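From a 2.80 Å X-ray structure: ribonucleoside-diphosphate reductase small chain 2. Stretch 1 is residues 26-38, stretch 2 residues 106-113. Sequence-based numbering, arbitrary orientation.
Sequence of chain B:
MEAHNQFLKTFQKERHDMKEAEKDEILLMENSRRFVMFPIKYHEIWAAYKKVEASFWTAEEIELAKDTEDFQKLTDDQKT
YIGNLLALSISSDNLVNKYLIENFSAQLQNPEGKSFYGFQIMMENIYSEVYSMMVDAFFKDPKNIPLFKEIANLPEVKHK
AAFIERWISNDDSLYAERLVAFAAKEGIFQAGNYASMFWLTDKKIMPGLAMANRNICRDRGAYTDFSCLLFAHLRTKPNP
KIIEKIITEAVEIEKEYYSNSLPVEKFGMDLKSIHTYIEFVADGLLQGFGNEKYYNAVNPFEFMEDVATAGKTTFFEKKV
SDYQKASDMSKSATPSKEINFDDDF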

ATOM      1  N   ILE B  26       4.904 -23.766  -4.664  1.00 45.83           N
ATOM      2  CA  ILE B  26       5.912 -22.713  -4.691  1.00 44.45           C
ATOM      3  C   ILE B  26       5.238 -21.353  -4.566  1.00 43.50           C
ATOM      4  O   ILE B  26       5.829 -20.387  -4.094  1.00 42.81           O
ATOM      5  N   LEU B  27       3.986 -21.305  -5.002  1.00 43.77           N
ATOM      6  CA  LEU B  27       3.168 -20.102  -4.979  1.00 43.72           C
ATOM      7  C   LEU B  27       2.914 -19.669  -3.543  1.00 45.39           C
ATOM      8  O   LEU B  27       3.096 -18.511  -3.192  1.00 45.89           O
ATOM      9  N   LEU B  28       2.493 -20.619  -2.717  1.00 48.59           N
ATOM     10  CA  LEU B  28       2.199 -20.366  -1.310  1.00 50.90           C
ATOM     11  C   LEU B  28       3.459 -20.467  -0.491  1.00 53.85           C
ATOM     12  O   LEU B  28       3.497 -20.071   0.670  1.00 53.75           O
ATOM     13  N   MET B  29       4.490 -21.015  -1.116  1.00 58.70           N
ATOM     14  CA  MET B  29       5.773 -21.213  -0.468  1.00 63.58           C
ATOM     15  C   MET B  29       6.537 -19.911  -0.319  1.00 66.13           C
ATOM     16  O   MET B  29       6.104 -18.856  -0.784  1.00 67.01           O
ATOM     17  N   GLU B  30       7.690 -20.011   0.332  1.00 69.36           N
ATOM     18  CA  GLU B  30       8.559 -18.869   0.562  1.00 71.14           C
ATOM     19  C   GLU B  30       9.262 -18.437  -0.718  1.00 71.89           C
ATOM     20  O   GLU B  30       9.294 -19.168  -1.710  1.00 72.21           O
ATOM     21  N   ASN B  31       9.819 -17.231  -0.672  1.00 73.12           N
ATOM     22  CA  ASN B  31      10.554 -16.631  -1.787  1.00 73.80           C
ATOM     23  C   ASN B  31      11.779 -15.936  -1.186  1.00 73.01           C
ATOM     24  O   ASN B  31      12.552 -15.300  -1.895  1.00 73.56           O
ATOM     25  N   SER B  32      11.927 -16.071   0.131  1.00 71.43           N
ATOM     26  CA  SER B  32      13.023 -15.478   0.895  1.00 70.25           C
ATOM     27  C   SER B  32      14.339 -15.352   0.123  1.00 70.08           C
ATOM     28  O   SER B  32      14.565 -16.060  -0.862  1.00 70.98           O
ATOM     29  N   ARG B  33      15.196 -14.440   0.584  1.00 68.52           N
ATOM     30  CA  ARG B  33      16.515 -14.190  -0.000  1.00 65.96           C
ATOM     31  C   ARG B  33      16.534 -13.403  -1.315  1.00 63.24           C
ATOM     32  O   ARG B  33      17.615 -13.054  -1.796  1.00 62.83           O
ATOM     33  N   ARG B  34      15.365 -13.126  -1.901  1.00 58.68           N
ATOM     34  CA  ARG B  34      15.317 -12.362  -3.153  1.00 54.60           C
ATOM     35  C   ARG B  34      15.223 -10.854  -2.876  1.00 53.83           C
ATOM     36  O   ARG B  34      14.143 -10.273  -2.861  1.00 54.47           O
ATOM     37  N   PHE B  35      16.374 -10.225  -2.668  1.00 52.65           N
ATOM     38  CA  PHE B  35      16.425  -8.800  -2.367  1.00 51.96           C
ATOM     39  C   PHE B  35      15.990  -7.965  -3.550  1.00 50.27           C
ATOM     40  O   PHE B  35      15.003  -7.236  -3.488  1.00 50.78           O
ATOM     41  N   VAL B  36      16.755  -8.056  -4.623  1.00 48.99           N
ATOM     42  CA  VAL B  36      16.431  -7.342  -5.837  1.00 47.09           C
ATOM     43  C   VAL B  36      15.270  -8.144  -6.408  1.00 45.39           C
ATOM     44  O   VAL B  36      15.225  -9.364  -6.274  1.00 46.31           O
ATOM     45  N   MET B  37      14.321  -7.482  -7.041  1.00 42.45           N
ATOM     46  CA  MET B  37      13.195  -8.219  -7.560  1.00 40.63           C
ATOM     47  C   MET B  37      13.065  -8.189  -9.060  1.00 39.87           C
ATOM     48  O   MET B  37      12.206  -8.873  -9.614  1.00 37.48           O
ATOM     49  N   PHE B  38      13.907  -7.423  -9.743  1.00 40.28           N
ATOM     50  CA  PHE B  38      13.693  -7.368 -11.164  1.00 40.63           C
ATOM     51  C   PHE B  38      13.984  -8.582 -11.968  1.00 40.96           C
ATOM     52  O   PHE B  38      13.443  -8.727 -13.070  1.00 45.54           O
ATOM     53  N   ALA B 106      -1.807 -12.028   1.471  1.00 27.70           N
ATOM     54  CA  ALA B 106      -0.903 -12.469   2.516  1.00 28.46           C
ATOM     55  C   ALA B 106      -0.439 -13.906   2.276  1.00 30.86           C
ATOM     56  O   ALA B 106       0.617 -14.324   2.756  1.00 32.11           O
ATOM     57  N   GLN B 107      -1.222 -14.658   1.517  1.00 30.97           N
ATOM     58  CA  GLN B 107      -0.880 -16.036   1.238  1.00 30.76           C
ATOM     59  C   GLN B 107       0.021 -16.185   0.020  1.00 31.32           C
ATOM     60  O   GLN B 107       0.815 -17.120  -0.065  1.00 33.29           O
ATOM     61  N   LEU B 108      -0.112 -15.262  -0.922  1.00 30.11           N
ATOM     62  CA  LEU B 108       0.676 -15.269  -2.144  1.00 28.79           C
ATOM     63  C   LEU B 108       2.052 -14.667  -1.849  1.00 31.24           C
ATOM     64  O   LEU B 108       2.212 -13.444  -1.847  1.00 33.45           O
ATOM     65  N   GLN B 109       3.045 -15.526  -1.617  1.00 32.30           N
ATOM     66  CA  GLN B 109       4.396 -15.082  -1.261  1.00 32.93           C
ATOM     67  C   GLN B 109       5.365 -14.583  -2.342  1.00 32.63           C
ATOM     68  O   GLN B 109       6.364 -15.243  -2.625  1.00 34.97           O
ATOM     69  N   ASN B 110       5.089 -13.427  -2.939  1.00 30.30           N
ATOM     70  CA  ASN B 110       5.996 -12.835  -3.919  1.00 27.79           C
ATOM     71  C   ASN B 110       5.612 -11.396  -4.278  1.00 28.15           C
ATOM     72  O   ASN B 110       4.435 -11.016  -4.239  1.00 25.54           O
ATOM     73  N   PRO B 111       6.615 -10.574  -4.638  1.00 27.32           N
ATOM     74  CA  PRO B 111       6.441  -9.164  -5.001  1.00 25.84           C
ATOM     75  C   PRO B 111       5.492  -8.989  -6.169  1.00 27.06           C
ATOM     76  O   PRO B 111       4.716  -8.033  -6.215  1.00 29.77           O
ATOM     77  N   GLU B 112       5.562  -9.905  -7.126  1.00 25.41           N
ATOM     78  CA  GLU B 112       4.700  -9.821  -8.290  1.00 24.65           C
ATOM     79  C   GLU B 112       3.227  -9.830  -7.846  1.00 25.23           C
ATOM     80  O   GLU B 112       2.506  -8.858  -8.072  1.00 23.60           O
ATOM     81  N   GLY B 113       2.795 -10.907  -7.184  1.00 25.08           N
ATOM     82  CA  GLY B 113       1.415 -11.013  -6.722  1.00 22.17           C
ATOM     83  C   GLY B 113       0.933  -9.929  -5.770  1.00 21.90           C
ATOM     84  O   GLY B 113      -0.160  -9.375  -5.937  1.00 22.38           O
TER

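The two stretches run alongside each other with CA atoms nearest at Leu28 and Leu108 (5.4 Å), Asn31 and Asn110 (6.3 Å), and Met37 and Pro111 (7.3 Å), and together they bury 507 Å². The contact divides into an apolar end around Leu27, a middle around Gln109, and a charged end around Arg34.

At the first end, Leu27 leaves its CA sideways to the partner; chi1 is -141°, between wells, and places CG 3.7 Å from Leu108 CD1; chi2 is p. Leu108 begins by pointing away, yet its t, p conformation brings the branch end back toward Leu27, so the contact is made by the tip rather than the base of the side chain. Leu28 behaves similarly: its CB points away, but the m, t rotamer carries CD2 to 3.7 Å from Gln107 O and 4.2 Å from Gln107 CB. Beside these leucines the backbone adds one weak hydrogen bond, from Gln109 N to Leu27 O, at 3.4 Å with an angle of 144° at the hydrogen.

Gln109 points toward stretch 1 and has the largest covered area of any residue here, 71 Å². Its chi1 is m, which lays CG 3.5 Å from Leu28 O; chi2, also m, folds the amide back from there. Asn31 also points inward, but its side chain is poorly ordered and its amide is probably turned over in the model, so its polar contacts are not interpreted.

Arg34 makes the best-defined polar contact. Its CB points toward stretch 2; chi1 is t, chi2 is off-well at 149°, and chi3 is p, a bend that directs the guanidinium to Glu112. Glu112 starts sideways, m at chi1, and its off-well chi2 of 97° accompanies a carboxylate that comes nearer to stretch 1. The salt bridge is closest between Arg34 NH2 and Glu112 OE2, 2.8 Å at 155°. Arg34 NH1 to Glu112 OE1 is a longer hydrogen bond, 3.3 Å at 149°, and Arg34 NH2 to Glu112 OE1 is weak at 3.4 Å. Glu112 OE2 lies at the guanidinium edge, near its plane, whereas Pro111 CG covers one face; the charged group thus uses its rim for polar contact while a face packs on the proline ring.

Asn110, at the N-cap position with chi1 p, helps hold the carboxylate: its ND2 donates to Glu112 OE2 at 3.3 Å. Beyond the arginine, Met37 points inward, chi1 p, and its terminal CE reaches 4.0 Å from Pro111 CB, an apolar contact beside the guanidinium packing.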

ATOM      1  CB  ILE B  26       6.699 -22.758  -6.020  1.00 44.25           C
ATOM      2  CG1 ILE B  26       5.780 -22.365  -7.178  1.00 43.50           C
ATOM      3  CG2 ILE B  26       7.220 -24.160  -6.274  1.00 41.82           C
ATOM      4  CD1 ILE B  26       6.462 -22.319  -8.522  1.00 45.46           C
ATOM      5  CB  LEU B  27       1.842 -20.399  -5.681  1.00 41.47           C
ATOM      6  CG  LEU B  27       1.211 -19.334  -6.573  1.00 39.68           C
ATOM      7  CD1 LEU B  27       2.194 -18.904  -7.632  1.00 37.55           C
ATOM      8  CD2 LEU B  27      -0.041 -19.891  -7.206  1.00 38.53           C
ATOM      9  CB  LEU B  28       1.207 -21.396  -0.793  1.00 47.98           C
ATOM     10  CG  LEU B  28      -0.102 -21.432  -1.567  1.00 47.34           C
ATOM     11  CD1 LEU B  28      -0.839 -22.722  -1.237  1.00 46.20           C
ATOM     12  CD2 LEU B  28      -0.928 -20.192  -1.224  1.00 45.75           C
ATOM     13  CB  MET B  29       6.609 -22.197  -1.280  1.00 64.89           C
ATOM     14  CG  MET B  29       7.159 -23.365  -0.499  1.00 66.24           C
ATOM     15  SD  MET B  29       7.776 -24.618  -1.643  1.00 69.27           S
ATOM     16  CE  MET B  29       9.370 -23.878  -2.113  1.00 67.92           C
ATOM     17  CB  GLU B  30       9.607 -19.216   1.623  1.00 71.87           C
ATOM     18  CG  GLU B  30       9.028 -19.570   2.985  1.00 72.13           C
ATOM     19  CD  GLU B  30      10.098 -20.026   3.960  1.00 73.81           C
ATOM     20  OE1 GLU B  30      11.151 -19.350   4.044  1.00 74.19           O
ATOM     21  OE2 GLU B  30       9.884 -21.052   4.650  1.00 73.22           O
ATOM     22  CB  ASN B  31       9.672 -15.598  -2.527  1.00 74.58           C
ATOM     23  CG  ASN B  31       9.051 -16.152  -3.820  1.00 75.59           C
ATOM     24  OD1 ASN B  31       8.410 -17.212  -3.823  1.00 74.80           O
ATOM     25  ND2 ASN B  31       9.232 -15.419  -4.920  1.00 74.10           N
ATOM     26  CB  SER B  32      13.258 -16.303   2.170  1.00 70.17           C
ATOM     27  OG  SER B  32      14.359 -15.823   2.925  1.00 67.49           O
ATOM     28  CB  ARG B  33      17.265 -15.516  -0.199  1.00 68.66           C
ATOM     29  CG  ARG B  33      18.792 -15.392  -0.200  1.00 71.39           C
ATOM     30  CD  ARG B  33      19.281 -14.929   1.165  1.00 73.06           C
ATOM     31  NE  ARG B  33      20.726 -14.740   1.223  1.00 74.26           N
ATOM     32  CZ  ARG B  33      21.351 -14.136   2.230  1.00 75.08           C
ATOM     33  NH1 ARG B  33      20.650 -13.668   3.258  1.00 74.93           N
ATOM     34  NH2 ARG B  33      22.673 -13.997   2.210  1.00 75.18           N
ATOM     35  CB  ARG B  34      14.142 -12.816  -4.037  1.00 49.63           C
ATOM     36  CG  ARG B  34      13.894 -11.885  -5.220  1.00 44.56           C
ATOM     37  CD  ARG B  34      13.347 -12.573  -6.465  1.00 40.73           C
ATOM     38  NE  ARG B  34      11.959 -13.012  -6.353  1.00 33.92           N
ATOM     39  CZ  ARG B  34      10.978 -12.643  -7.176  1.00 31.20           C
ATOM     40  NH1 ARG B  34      11.204 -11.801  -8.189  1.00 21.98           N
ATOM     41  NH2 ARG B  34       9.767 -13.161  -7.003  1.00 30.67           N
ATOM     42  CB  PHE B  35      17.839  -8.427  -1.951  1.00 53.49           C
ATOM     43  CG  PHE B  35      18.410  -9.341  -0.913  1.00 55.21           C
ATOM     44  CD1 PHE B  35      19.425 -10.240  -1.235  1.00 56.15           C
ATOM     45  CD2 PHE B  35      17.895  -9.341   0.382  1.00 54.81           C
ATOM     46  CE1 PHE B  35      19.919 -11.129  -0.282  1.00 56.21           C
ATOM     47  CE2 PHE B  35      18.379 -10.221   1.338  1.00 55.44           C
ATOM     48  CZ  PHE B  35      19.395 -11.119   1.006  1.00 56.19           C
ATOM     49  CB  VAL B  36      17.623  -7.365  -6.802  1.00 47.99           C
ATOM     50  CG1 VAL B  36      17.275  -6.641  -8.095  1.00 50.30           C
ATOM     51  CG2 VAL B  36      18.818  -6.730  -6.133  1.00 48.09           C
ATOM     52  CB  MET B  37      11.918  -7.669  -6.948  1.00 41.95           C
ATOM     53  CG  MET B  37      11.525  -6.326  -7.489  1.00 43.94           C
ATOM     54  SD  MET B  37      10.047  -6.455  -8.487  1.00 49.11           S
ATOM     55  CE  MET B  37       8.922  -5.473  -7.531  1.00 46.77           C
ATOM     56  CB  PHE B  38      14.290  -6.148 -11.814  1.00 39.51           C
ATOM     57  CG  PHE B  38      13.246  -5.317 -12.435  1.00 40.89           C
ATOM     58  CD1 PHE B  38      12.719  -4.224 -11.769  1.00 41.86           C
ATOM     59  CD2 PHE B  38      12.669  -5.721 -13.624  1.00 41.32           C
ATOM     60  CE1 PHE B  38      11.614  -3.542 -12.279  1.00 45.21           C
ATOM     61  CE2 PHE B  38      11.571  -5.054 -14.147  1.00 46.10           C
ATOM     62  CZ  PHE B  38      11.035  -3.958 -13.474  1.00 45.76           C
ATOM     63  CB  ALA B 106      -1.587 -12.358   3.864  1.00 26.59           C
ATOM     64  CB  GLN B 107      -2.158 -16.827   1.040  1.00 32.53           C
ATOM     65  CG  GLN B 107      -3.137 -16.646   2.167  1.00 33.85           C
ATOM     66  CD  GLN B 107      -4.242 -17.657   2.124  1.00 33.80           C
ATOM     67  OE1 GLN B 107      -3.993 -18.850   2.259  1.00 36.09           O
ATOM     68  NE2 GLN B 107      -5.474 -17.193   1.931  1.00 33.24           N
ATOM     69  CB  LEU B 108      -0.058 -14.449  -3.194  1.00 24.20           C
ATOM     70  CG  LEU B 108       0.455 -14.574  -4.620  1.00 23.96           C
ATOM     71  CD1 LEU B 108       0.474 -16.019  -5.066  1.00 19.07           C
ATOM     72  CD2 LEU B 108      -0.427 -13.751  -5.513  1.00 20.80           C
ATOM     73  CB  GLN B 109       5.104 -16.187  -0.468  1.00 34.25           C
ATOM     74  CG  GLN B 109       4.332 -16.690   0.747  1.00 38.96           C
ATOM     75  CD  GLN B 109       4.200 -15.645   1.845  1.00 41.16           C
ATOM     76  OE1 GLN B 109       5.175 -15.296   2.518  1.00 42.11           O
ATOM     77  NE2 GLN B 109       2.986 -15.133   2.024  1.00 42.97           N
ATOM     78  CB  ASN B 110       6.125 -13.705  -5.174  1.00 27.61           C
ATOM     79  CG  ASN B 110       4.822 -13.908  -5.888  1.00 30.63           C
ATOM     80  OD1 ASN B 110       4.080 -14.836  -5.582  1.00 33.73           O
ATOM     81  ND2 ASN B 110       4.526 -13.039  -6.851  1.00 30.91           N
ATOM     82  CB  PRO B 111       7.852  -8.715  -5.371  1.00 26.99           C
ATOM     83  CG  PRO B 111       8.758  -9.806  -4.829  1.00 28.21           C
ATOM     84  CD  PRO B 111       7.960 -11.039  -5.012  1.00 26.67           C
ATOM     85  CB  GLU B 112       5.008 -10.978  -9.257  1.00 24.74           C
ATOM     86  CG  GLU B 112       6.401 -10.922  -9.950  1.00 21.14           C
ATOM     87  CD  GLU B 112       7.499 -11.772  -9.263  1.00 22.32           C
ATOM     88  OE1 GLU B 112       8.485 -12.135  -9.956  1.00 20.00           O
ATOM     89  OE2 GLU B 112       7.390 -12.059  -8.039  1.00 18.44           O
TER